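PDB 3R2N: cytidine deaminase from Mycobacterium leprae, which probably catalyses the zinc-dependent hydrolytic deamination of cytidine and deoxycytidine to uridine and deoxyuridine in pyrimidine salvage, working as a homotetramer. Local coordinates for residues G34-N40 / R76-C82; I45-V50 / C60-M65. All coordinates share one frame; numbering follows the deposited sequence.

Interaction 1 (G34-N40 / R76-C82); sequences GVAGFVN and RLVAVYC
Ala-36 and Tyr-81 form a hydrogen-bonded pair in the middle of the sheet, where strand 34-39 runs antiparallel to strand 77-82; Tyr-81 N reaches Ala-36 O at 2.9 Å, and the return bond runs from Ala-36 N to Tyr-81 O. The packing is tightest on the face carrying Val-35, Val-80 and Cys-82. There Val-35 swings CG2 anti to its backbone N (CG1 at chi1 68°), which presses it obliquely against Val-80 CG1 at 3.5 Å, a snug fit for two methyl groups. Gly-37, opposite Val-80, brings its CA to 3.0 Å from Ala-79 O, a CA-H...O contact. Beyond it the register slips in a classic beta bulge: Phe-38 O takes Val-78 N at 2.8 Å and, weakly, Ala-79 N at 3.4 Å.

Past the bulge the contact opens to solvent. Exposed Asn-40 holds Arg-76 twice, its N donating to Arg-76 O at 2.8 Å while its OD1 accepts Arg-76 N over a nearly straight 3.2 Å bond. That donor stands above the amide carbonyl plane, 66° out of it. The arginine chain bends away, and NH1 is hydrogen-bonded to the backbone O of Glu-102.

Helix 61-71 packs on the Val-35 face, helix 10-21 meets Phe-38 and Tyr-81 on the other, and strand 44-48 flanks strand 34-39.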
ATOM      1  N   GLY D  34     -13.605  -8.821  10.056  1.00 28.24           N
ATOM      2  CA  GLY D  34     -12.820  -9.465  11.083  1.00 28.48           C
ATOM      3  C   GLY D  34     -12.156 -10.687  10.493  1.00 28.97           C
ATOM      4  O   GLY D  34     -12.651 -11.251   9.510  1.00 28.61           O
ATOM      5  N   VAL D  35     -11.003 -11.067  11.053  1.00 28.55           N
ATOM      6  CA  VAL D  35     -10.306 -12.268  10.597  1.00 28.19           C
ATOM      7  C   VAL D  35      -9.742 -12.984  11.796  1.00 28.45           C
ATOM      8  O   VAL D  35      -9.424 -12.367  12.806  1.00 29.34           O
ATOM      9  CB  VAL D  35      -9.175 -11.968   9.544  1.00 28.52           C
ATOM     10  CG1 VAL D  35      -7.976 -11.190  10.170  1.00 26.87           C
ATOM     11  CG2 VAL D  35      -8.694 -13.244   8.901  1.00 27.75           C
ATOM     12  N   ALA D  36      -9.598 -14.289  11.680  1.00 28.50           N
ATOM     13  CA  ALA D  36      -9.073 -15.069  12.759  1.00 28.97           C
ATOM     14  C   ALA D  36      -8.299 -16.219  12.131  1.00 29.34           C
ATOM     15  O   ALA D  36      -8.696 -16.756  11.082  1.00 29.00           O
ATOM     16  CB  ALA D  36     -10.226 -15.599  13.684  1.00 29.57           C
ATOM     17  N   GLY D  37      -7.222 -16.609  12.817  1.00 30.06           N
ATOM     18  CA  GLY D  37      -6.261 -17.564  12.307  1.00 30.11           C
ATOM     19  C   GLY D  37      -5.778 -18.482  13.410  1.00 30.87           C
ATOM     20  O   GLY D  37      -5.699 -18.075  14.561  1.00 30.89           O
ATOM     21  N   PHE D  38      -5.495 -19.735  13.056  1.00 31.17           N
ATOM     22  CA  PHE D  38      -4.691 -20.613  13.907  1.00 31.69           C
ATOM     23  C   PHE D  38      -3.245 -20.596  13.457  1.00 31.42           C
ATOM     24  O   PHE D  38      -2.954 -20.676  12.264  1.00 31.23           O
ATOM     25  CB  PHE D  38      -5.219 -22.028  13.863  1.00 31.44           C
ATOM     26  CG  PHE D  38      -6.450 -22.238  14.685  1.00 32.13           C
ATOM     27  CD1 PHE D  38      -6.481 -21.856  16.025  1.00 31.11           C
ATOM     28  CD2 PHE D  38      -7.576 -22.848  14.134  1.00 31.67           C
ATOM     29  CE1 PHE D  38      -7.626 -22.073  16.823  1.00 29.88           C
ATOM     30  CE2 PHE D  38      -8.723 -23.072  14.920  1.00 32.95           C
ATOM     31  CZ  PHE D  38      -8.743 -22.661  16.270  1.00 31.80           C
ATOM     32  N   VAL D  39      -2.335 -20.468  14.410  1.00 31.94           N
ATOM     33  CA  VAL D  39      -0.902 -20.505  14.096  1.00 31.78           C
ATOM     34  C   VAL D  39      -0.460 -21.970  14.263  1.00 32.92           C
ATOM     35  O   VAL D  39      -1.229 -22.792  14.790  1.00 33.20           O
ATOM     36  CB  VAL D  39      -0.105 -19.510  14.975  1.00 31.23           C
ATOM     37  CG1 VAL D  39       1.243 -19.289  14.412  1.00 31.61           C
ATOM     38  CG2 VAL D  39      -0.831 -18.168  15.019  1.00 30.40           C
ATOM     39  N   ASN D  40       0.735 -22.305  13.775  1.00 33.25           N
ATOM     40  CA  ASN D  40       1.248 -23.672  13.822  1.00 34.15           C
ATOM     41  C   ASN D  40       1.576 -24.189  15.229  1.00 36.03           C
ATOM     42  O   ASN D  40       1.847 -25.383  15.392  1.00 36.84           O
ATOM     43  CB  ASN D  40       2.437 -23.869  12.861  1.00 33.39           C
ATOM     44  CG  ASN D  40       3.613 -22.964  13.184  1.00 34.08           C
ATOM     45  OD1 ASN D  40       3.477 -21.989  13.940  1.00 33.16           O
ATOM     46  ND2 ASN D  40       4.781 -23.273  12.600  1.00 31.54           N
ATOM     47  N   ARG D  76       3.942 -19.716  11.791  1.00 35.85           N
ATOM     48  CA  ARG D  76       3.394 -19.888  10.476  1.00 35.71           C
ATOM     49  C   ARG D  76       1.912 -20.038  10.627  1.00 35.00           C
ATOM     50  O   ARG D  76       1.456 -20.813  11.471  1.00 34.70           O
ATOM     51  CB  ARG D  76       3.929 -21.176   9.837  1.00 36.96           C
ATOM     52  CG  ARG D  76       5.434 -21.223   9.614  1.00 39.55           C
ATOM     53  CD  ARG D  76       5.922 -20.289   8.511  1.00 43.43           C
ATOM     54  NE  ARG D  76       5.640 -20.801   7.167  1.00 46.22           N
ATOM     55  CZ  ARG D  76       5.745 -20.094   6.043  1.00 46.96           C
ATOM     56  NH1 ARG D  76       6.123 -18.814   6.073  1.00 46.23           N
ATOM     57  NH2 ARG D  76       5.459 -20.670   4.879  1.00 46.67           N
ATOM     58  N   LEU D  77       1.161 -19.331   9.785  1.00 34.64           N
ATOM     59  CA  LEU D  77      -0.295 -19.448   9.751  1.00 34.07           C
ATOM     60  C   LEU D  77      -0.704 -20.806   9.248  1.00 34.00           C
ATOM     61  O   LEU D  77      -0.083 -21.362   8.348  1.00 34.57           O
ATOM     62  CB  LEU D  77      -0.911 -18.363   8.863  1.00 34.10           C
ATOM     63  CG  LEU D  77      -0.890 -16.924   9.382  1.00 34.32           C
ATOM     64  CD1 LEU D  77      -1.362 -16.028   8.292  1.00 35.30           C
ATOM     65  CD2 LEU D  77      -1.767 -16.754  10.606  1.00 33.77           C
ATOM     66  N   VAL D  78      -1.760 -21.350   9.818  1.00 33.55           N
ATOM     67  CA  VAL D  78      -2.198 -22.667   9.420  1.00 33.73           C
ATOM     68  C   VAL D  78      -3.641 -22.679   8.873  1.00 33.56           C
ATOM     69  O   VAL D  78      -3.950 -23.412   7.932  1.00 33.71           O
ATOM     70  CB  VAL D  78      -1.925 -23.644  10.591  1.00 34.80           C
ATOM     71  CG1 VAL D  78      -3.030 -24.635  10.798  1.00 36.56           C
ATOM     72  CG2 VAL D  78      -0.568 -24.319  10.387  1.00 35.55           C
ATOM     73  N   ALA D  79      -4.516 -21.845   9.435  1.00 32.90           N
ATOM     74  CA  ALA D  79      -5.885 -21.748   8.935  1.00 32.74           C
ATOM     75  C   ALA D  79      -6.435 -20.354   9.183  1.00 32.26           C
ATOM     76  O   ALA D  79      -6.195 -19.776  10.245  1.00 32.11           O
ATOM     77  CB  ALA D  79      -6.783 -22.811   9.574  1.00 32.99           C
ATOM     78  N   VAL D  80      -7.180 -19.823   8.215  1.00 31.65           N
ATOM     79  CA  VAL D  80      -7.679 -18.445   8.294  1.00 31.46           C
ATOM     80  C   VAL D  80      -9.140 -18.354   7.843  1.00 32.26           C
ATOM     81  O   VAL D  80      -9.532 -18.975   6.840  1.00 32.35           O
ATOM     82  CB  VAL D  80      -6.818 -17.482   7.423  1.00 30.75           C
ATOM     83  CG1 VAL D  80      -7.377 -16.082   7.437  1.00 29.88           C
ATOM     84  CG2 VAL D  80      -5.407 -17.465   7.903  1.00 30.65           C
ATOM     85  N   TYR D  81      -9.927 -17.564   8.581  1.00 32.08           N
ATOM     86  CA  TYR D  81     -11.341 -17.340   8.288  1.00 32.43           C
ATOM     87  C   TYR D  81     -11.634 -15.830   8.372  1.00 32.35           C
ATOM     88  O   TYR D  81     -11.572 -15.238   9.466  1.00 32.27           O
ATOM     89  CB  TYR D  81     -12.193 -18.094   9.324  1.00 32.91           C
ATOM     90  CG  TYR D  81     -13.625 -18.437   8.915  1.00 33.94           C
ATOM     91  CD1 TYR D  81     -14.203 -19.639   9.293  1.00 35.33           C
ATOM     92  CD2 TYR D  81     -14.410 -17.547   8.180  1.00 34.05           C
ATOM     93  CE1 TYR D  81     -15.526 -19.964   8.917  1.00 35.56           C
ATOM     94  CE2 TYR D  81     -15.732 -17.857   7.822  1.00 33.53           C
ATOM     95  CZ  TYR D  81     -16.268 -19.060   8.182  1.00 35.66           C
ATOM     96  OH  TYR D  81     -17.555 -19.348   7.807  1.00 36.68           O
ATOM     97  N   CYS D  82     -11.936 -15.220   7.224  1.00 32.40           N
ATOM     98  CA  CYS D  82     -12.254 -13.795   7.160  0.70 32.78           C
ATOM     99  C   CYS D  82     -13.775 -13.586   7.056  1.00 33.48           C
ATOM    100  O   CYS D  82     -14.486 -14.342   6.358  1.00 34.48           O
ATOM    101  CB  CYS D  82     -11.516 -13.187   5.969  0.70 32.84           C
ATOM    102  SG  CYS D  82     -11.502 -11.409   5.823  0.70 34.31           S
TER

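Interaction 2 (I45-V50 / C60-M65); sequences ITGVNV and CAECSM. With ZN (zinc ion), chain K; EDO (1,2-ethanediol), chain L.
Gly-47 and Asn-49 lie against the start of the helix that opens with Cys-Ala-Glu, the zinc-binding signature of the cytidine deaminase fold, in which helices pack on both faces of a mixed sheet. Strand 45-48 and helix 61-65 pass at 5.4 Å between their axes, with an angle of 137° between their directions. Cys-60, at the N-cap position, turns away from the strand and binds the zinc ion through SG at 2.4 Å; Cys-93 and Cys-96 are the other protein ligands. A 1,2-ethanediol, probably from the crystallisation liquor, coordinates the metal through O2, consistent with this being the place of the water in related deaminases.

Next comes Ala-61, whose CA rests beside the Val-48 to Asn-49 peptide and whose O meets Gly-47 CA at 3.5 Å. With no side chain on Gly-47, the helix backbone can come this near. Glu-62 leaves the helix on the side away from the strand, and its carboxylate lies beside the zinc-bound ethanediol, where OE1 accepts a hydrogen bond from O1 of the ethanediol at 2.9 Å.

One turn after Cys-60, Ser-64 faces the strand. Its OG, anti to the serine's own carbonyl carbon (chi1 -70°), lies 2.7 Å from Val-48 O and is also hydrogen-bonded to Ser-67 OG of the second subunit, so this hydroxyl sits where the strand, the helix and a neighbouring chain come together. Met-65 closes the segment: its CA approaches Thr-46 O at 3.4 Å, and with CG carried anti to the backbone N, its side chain crosses that of Ile-45 at about a right angle, and CG touches Ile-45 CG1 at 3.7 Å.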
ATOM      1  N   ILE D  45      -5.066 -16.083  16.513  1.00 32.56           N
ATOM      2  CA  ILE D  45      -4.884 -14.660  16.332  1.00 31.44           C
ATOM      3  C   ILE D  45      -6.010 -14.042  15.509  1.00 31.18           C
ATOM      4  O   ILE D  45      -6.774 -14.762  14.881  1.00 31.26           O
ATOM      5  CB  ILE D  45      -3.470 -14.289  15.819  1.00 31.07           C
ATOM      6  CG1 ILE D  45      -3.159 -14.937  14.460  1.00 29.58           C
ATOM      7  CG2 ILE D  45      -2.443 -14.647  16.908  1.00 30.21           C
ATOM      8  CD1 ILE D  45      -1.752 -14.599  13.925  1.00 27.12           C
ATOM      9  N   THR D  46      -6.146 -12.716  15.569  1.00 30.85           N
ATOM     10  CA  THR D  46      -7.237 -12.001  14.890  1.00 29.94           C
ATOM     11  C   THR D  46      -6.715 -10.685  14.330  1.00 29.28           C
ATOM     12  O   THR D  46      -5.580 -10.299  14.605  1.00 28.51           O
ATOM     13  CB  THR D  46      -8.350 -11.624  15.849  1.00 30.76           C
ATOM     14  OG1 THR D  46      -7.850 -10.621  16.757  1.00 31.39           O
ATOM     15  CG2 THR D  46      -8.866 -12.835  16.625  1.00 30.76           C
ATOM     16  N   GLY D  47      -7.565 -10.006  13.556  1.00 28.76           N
ATOM     17  CA  GLY D  47      -7.236  -8.730  12.920  1.00 27.84           C
ATOM     18  C   GLY D  47      -8.534  -8.102  12.441  1.00 28.20           C
ATOM     19  O   GLY D  47      -9.499  -8.824  12.138  1.00 28.41           O
ATOM     20  N   VAL D  48      -8.566  -6.773  12.417  1.00 27.15           N
ATOM     21  CA  VAL D  48      -9.700  -6.008  11.907  1.00 27.89           C
ATOM     22  C   VAL D  48      -9.189  -5.023  10.876  1.00 28.41           C
ATOM     23  O   VAL D  48      -8.002  -4.611  10.921  1.00 28.52           O
ATOM     24  CB  VAL D  48     -10.405  -5.190  13.018  1.00 28.37           C
ATOM     25  CG1 VAL D  48     -10.999  -6.125  14.064  1.00 27.50           C
ATOM     26  CG2 VAL D  48      -9.431  -4.184  13.663  1.00 28.30           C
ATOM     27  N   ASN D  49     -10.055  -4.632   9.947  1.00 28.58           N
ATOM     28  CA  ASN D  49      -9.617  -3.656   8.964  1.00 28.77           C
ATOM     29  C   ASN D  49      -9.524  -2.297   9.584  1.00 28.85           C
ATOM     30  O   ASN D  49     -10.315  -1.982  10.460  1.00 28.96           O
ATOM     31  CB  ASN D  49     -10.464  -3.633   7.695  1.00 28.83           C
ATOM     32  CG  ASN D  49     -11.965  -3.394   7.947  1.00 30.82           C
ATOM     33  OD1 ASN D  49     -12.563  -3.801   8.976  1.00 32.29           O
ATOM     34  ND2 ASN D  49     -12.602  -2.804   6.936  1.00 30.08           N
ATOM     35  N   VAL D  50      -8.553  -1.503   9.123  1.00 28.73           N
ATOM     36  CA  VAL D  50      -8.406  -0.116   9.576  1.00 28.96           C
ATOM     37  C   VAL D  50      -8.293   0.908   8.408  1.00 30.29           C
ATOM     38  O   VAL D  50      -7.241   1.036   7.748  1.00 30.41           O
ATOM     39  CB  VAL D  50      -7.251   0.026  10.596  1.00 28.99           C
ATOM     40  CG1 VAL D  50      -7.261   1.401  11.225  1.00 27.97           C
ATOM     41  CG2 VAL D  50      -7.378  -1.044  11.704  1.00 28.53           C
ATOM     42  N   CYS D  60      -6.034  -4.033   5.558  1.00 29.18           N
ATOM     43  CA  CYS D  60      -7.050  -5.086   5.576  1.00 28.38           C
ATOM     44  C   CYS D  60      -6.993  -5.815   6.904  1.00 27.51           C
ATOM     45  O   CYS D  60      -5.999  -5.719   7.617  1.00 26.83           O
ATOM     46  CB  CYS D  60      -6.880  -6.072   4.429  1.00 28.58           C
ATOM     47  SG  CYS D  60      -7.248  -5.390   2.757  1.00 30.32           S
ATOM     48  N   ALA D  61      -8.068  -6.530   7.230  1.00 26.36           N
ATOM     49  CA  ALA D  61      -8.121  -7.369   8.414  1.00 26.15           C
ATOM     50  C   ALA D  61      -6.924  -8.333   8.455  1.00 25.96           C
ATOM     51  O   ALA D  61      -6.304  -8.495   9.519  1.00 26.42           O
ATOM     52  CB  ALA D  61      -9.486  -8.153   8.481  1.00 25.83           C
ATOM     53  N   GLU D  62      -6.593  -8.933   7.307  1.00 25.31           N
ATOM     54  CA  GLU D  62      -5.499  -9.912   7.190  1.00 26.30           C
ATOM     55  C   GLU D  62      -4.131  -9.288   7.510  1.00 26.62           C
ATOM     56  O   GLU D  62      -3.310  -9.941   8.155  1.00 26.62           O
ATOM     57  CB  GLU D  62      -5.476 -10.588   5.801  1.00 25.97           C
ATOM     58  CG  GLU D  62      -6.783 -11.303   5.414  1.00 27.73           C
ATOM     59  CD  GLU D  62      -7.720 -10.397   4.645  1.00 31.05           C
ATOM     60  OE1 GLU D  62      -8.057  -9.301   5.159  1.00 32.33           O
ATOM     61  OE2 GLU D  62      -8.102 -10.753   3.511  1.00 31.58           O
ATOM     62  N   CYS D  63      -3.904  -8.050   7.048  1.00 27.22           N
ATOM     63  CA  CYS D  63      -2.735  -7.211   7.472  1.00 28.21           C
ATOM     64  C   CYS D  63      -2.641  -7.121   9.012  1.00 28.42           C
ATOM     65  O   CYS D  63      -1.555  -7.319   9.587  1.00 27.38           O
ATOM     66  CB  CYS D  63      -2.830  -5.786   6.923  1.00 27.32           C
ATOM     67  SG  CYS D  63      -2.791  -5.624   5.105  1.00 30.73           S
ATOM     68  N   SER D  64      -3.784  -6.838   9.671  1.00 27.76           N
ATOM     69  CA  SER D  64      -3.738  -6.598  11.093  1.00 28.00           C
ATOM     70  C   SER D  64      -3.324  -7.875  11.779  1.00 28.39           C
ATOM     71  O   SER D  64      -2.481  -7.854  12.681  1.00 29.63           O
ATOM     72  CB  SER D  64      -5.053  -6.069  11.646  1.00 27.78           C
ATOM     73  OG  SER D  64      -5.277  -4.757  11.208  1.00 27.80           O
ATOM     74  N   MET D  65      -3.850  -8.976  11.264  1.00 28.47           N
ATOM     75  CA  MET D  65      -3.586 -10.304  11.796  1.00 29.37           C
ATOM     76  C   MET D  65      -2.143 -10.721  11.628  1.00 28.83           C
ATOM     77  O   MET D  65      -1.549 -11.278  12.542  1.00 29.51           O
ATOM     78  CB  MET D  65      -4.517 -11.341  11.147  1.00 28.68           C
ATOM     79  CG  MET D  65      -4.206 -12.748  11.614  1.00 29.67           C
ATOM     80  SD  MET D  65      -5.193 -13.992  10.772  1.00 33.31           S
ATOM     81  CE  MET D  65      -4.586 -13.814   9.094  1.00 26.45           C
TER
HETATM   82 ZN    ZN K 135      -6.920  -7.484   1.611  1.00 35.49          ZN
HETATM   83  C1  EDO L 136     -10.971  -8.846   2.522  1.00 43.68           C
HETATM   84  O1  EDO L 136     -10.600  -8.818   3.916  1.00 44.58           O
HETATM   85  C2  EDO L 136      -9.866  -8.171   1.718  1.00 41.76           C
HETATM   86  O2  EDO L 136      -8.599  -8.809   1.998  1.00 36.72           O

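Following the chain from the N terminus, strand 34-39 turns back into strand 44-48, its neighbour in the sheet, with Gly-37 N 2.8 Å from Ile-45 O. A loop then leads to helix 61-71, and interaction 2 closes that short excursion by laying the helix on the strand that precedes it. A short connection after the helix leads into strand 77-83, which enters the sheet on the other side of 34-39, and there interaction 1 closes the longer loop. Interaction 2 is therefore nested within it. Strands 44-48 and 77-83 run parallel, joined by a beta-alpha-beta crossover whose helix passes over strand 34-39, where Val-35 CG1 meets Ala-61 O.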